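Side-chain contact in thiol peroxidase (Mycobacterium tuberculosis, PDB 1XVQ), which is a thioredoxin-dependent peroxiredoxin that probably protects the cell by reducing hydrogen peroxide and organic hydroperoxides to water and alcohols: residues V117-G122 / L127-I132. Residues are numbered along the deposited sequence; the frame is centred on the assembly and turned at random.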
loop_
_atom_site.group_PDB
_atom_site.type_symbol
_atom_site.label_atom_id
_atom_site.label_comp_id
_atom_site.label_asym_id
_atom_site.label_seq_id
_atom_site.Cartn_x
_atom_site.Cartn_y
_atom_site.Cartn_z
ATOM N N VAL A 117 -4.513 -5.986 -5.448
ATOM C CA VAL A 117 -3.114 -6.212 -5.095
ATOM C C VAL A 117 -2.804 -7.510 -4.364
ATOM O O VAL A 117 -1.645 -7.821 -4.139
ATOM C CB VAL A 117 -2.505 -5.032 -4.249
ATOM C CG1 VAL A 117 -2.320 -3.785 -5.102
ATOM C CG2 VAL A 117 -3.422 -4.732 -3.039
ATOM N N THR A 118 -3.806 -8.295 -4.016
ATOM C CA THR A 118 -3.525 -9.555 -3.323
ATOM C C THR A 118 -2.761 -10.466 -4.286
ATOM O O THR A 118 -3.160 -10.592 -5.438
ATOM C CB THR A 118 -4.826 -10.260 -2.900
ATOM O OG1 THR A 118 -5.546 -9.402 -2.019
ATOM C CG2 THR A 118 -4.541 -11.579 -2.138
ATOM N N ILE A 119 -1.663 -11.059 -3.817
ATOM C CA ILE A 119 -0.866 -11.983 -4.650
ATOM C C ILE A 119 -1.660 -13.278 -4.844
ATOM O O ILE A 119 -2.153 -13.845 -3.879
ATOM C CB ILE A 119 0.487 -12.271 -3.980
ATOM C CG1 ILE A 119 1.319 -10.983 -3.933
ATOM C CG2 ILE A 119 1.223 -13.411 -4.753
ATOM C CD1 ILE A 119 2.450 -11.011 -2.912
ATOM N N ALA A 120 -1.766 -13.753 -6.095
ATOM C CA ALA A 120 -2.610 -14.912 -6.402
ATOM C C ALA A 120 -1.982 -16.290 -6.318
ATOM O O ALA A 120 -2.689 -17.290 -6.145
ATOM C CB ALA A 120 -3.233 -14.727 -7.821
ATOM N N ASP A 121 -0.677 -16.354 -6.465
ATOM C CA ASP A 121 -0.036 -17.660 -6.444
ATOM C C ASP A 121 1.342 -17.603 -5.831
ATOM O O ASP A 121 1.815 -16.545 -5.444
ATOM C CB ASP A 121 0.035 -18.179 -7.876
ATOM C CG ASP A 121 0.547 -17.133 -8.837
ATOM O OD1 ASP A 121 1.518 -16.429 -8.484
ATOM O OD2 ASP A 121 -0.019 -17.009 -9.949
ATOM N N GLY A 122 2.002 -18.757 -5.736
ATOM C CA GLY A 122 3.336 -18.773 -5.186
ATOM C C GLY A 122 3.370 -18.796 -3.669
ATOM O O GLY A 122 2.322 -18.774 -3.024
ATOM N N LEU A 127 -0.818 -12.546 0.482
ATOM C CA LEU A 127 -0.205 -11.317 1.018
ATOM C C LEU A 127 -0.426 -10.270 -0.068
ATOM O O LEU A 127 -0.788 -10.612 -1.187
ATOM C CB LEU A 127 1.311 -11.492 1.245
ATOM C CG LEU A 127 1.647 -12.607 2.244
ATOM C CD1 LEU A 127 3.152 -12.786 2.343
ATOM C CD2 LEU A 127 1.062 -12.253 3.613
ATOM N N LEU A 128 -0.228 -8.991 0.256
ATOM C CA LEU A 128 -0.405 -7.933 -0.728
ATOM C C LEU A 128 0.897 -7.691 -1.467
ATOM O O LEU A 128 1.954 -7.671 -0.851
ATOM C CB LEU A 128 -0.778 -6.627 -0.030
ATOM C CG LEU A 128 -1.942 -6.793 0.936
ATOM C CD1 LEU A 128 -2.339 -5.364 1.390
ATOM C CD2 LEU A 128 -3.166 -7.493 0.243
ATOM N N ALA A 129 0.815 -7.493 -2.778
ATOM C CA ALA A 129 2.037 -7.234 -3.558
ATOM C C ALA A 129 2.587 -5.830 -3.303
ATOM O O ALA A 129 1.830 -4.904 -2.937
ATOM C CB ALA A 129 1.754 -7.390 -5.039
ATOM N N ARG A 130 3.898 -5.664 -3.499
ATOM C CA ARG A 130 4.506 -4.333 -3.331
ATOM C C ARG A 130 3.837 -3.391 -4.362
ATOM O O ARG A 130 3.840 -3.644 -5.571
ATOM C CB ARG A 130 5.999 -4.375 -3.605
ATOM C CG ARG A 130 6.681 -3.031 -3.268
ATOM C CD ARG A 130 6.785 -2.798 -1.758
ATOM N NE ARG A 130 7.401 -1.499 -1.445
ATOM C CZ ARG A 130 6.725 -0.372 -1.215
ATOM N NH1 ARG A 130 5.382 -0.345 -1.247
ATOM N NH2 ARG A 130 7.390 0.752 -0.962
ATOM N N ALA A 131 3.267 -2.296 -3.878
ATOM C CA ALA A 131 2.550 -1.399 -4.770
ATOM C C ALA A 131 2.371 -0.053 -4.105
ATOM O O ALA A 131 2.497 0.077 -2.890
ATOM C CB ALA A 131 1.179 -1.991 -5.067
ATOM N N ILE A 132 2.070 0.934 -4.931
ATOM C CA ILE A 132 1.829 2.279 -4.446
ATOM C C ILE A 132 0.568 2.812 -5.091
ATOM O O ILE A 132 0.379 2.711 -6.302
ATOM C CB ILE A 132 3.025 3.233 -4.766
ATOM C CG1 ILE A 132 4.190 2.936 -3.790
ATOM C CG2 ILE A 132 2.596 4.686 -4.623
ATOM C CD1 ILE A 132 5.496 3.718 -4.074
#
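A single antiparallel beta bridge pairs T118 with L128 in the loop that leads into strand 131-135 of the thioredoxin fold. The two residues form a non-hydrogen-bonded pair, and their flanking residues supply the bonds. A129 N donates to V117 O at 2.8 Å, with the donor tilted 26° from the carbonyl plane. I119 N reaches L127 O, also at 2.8 Å, in a bond that is almost straight at both its N-H and its carbonyl ends.

The side chain of I119 closes over this second bond. With CG1 anti to its own carbonyl carbon (chi1 -66°), the ethyl branch turns to the partner segment, where I119 CG1 lies 3.8 Å from A129 CB. I119 CD1 packs over the backbone at 3.9 Å from A129 CA. The same branch flanks the bonded carbonyl of L127, with I119 CG1 3.5 Å from L127 O. Beside the bridge, L128 sends CD2 to within 3.8 Å of T118 OG1, a hydroxyl already hydrogen-bonded to the carboxylate of E113. Further along, V117 CG1 meets A131 CB at 3.9 Å, extending the apolar packing to the first residue of the strand.

The contact thus joins the loop after helix 111-114 to the approach of a central strand of the mixed sheet. L128 packs on I51 of the antiparallel neighbour 47-51, whereas A129 rests on L146 of strand 141-146.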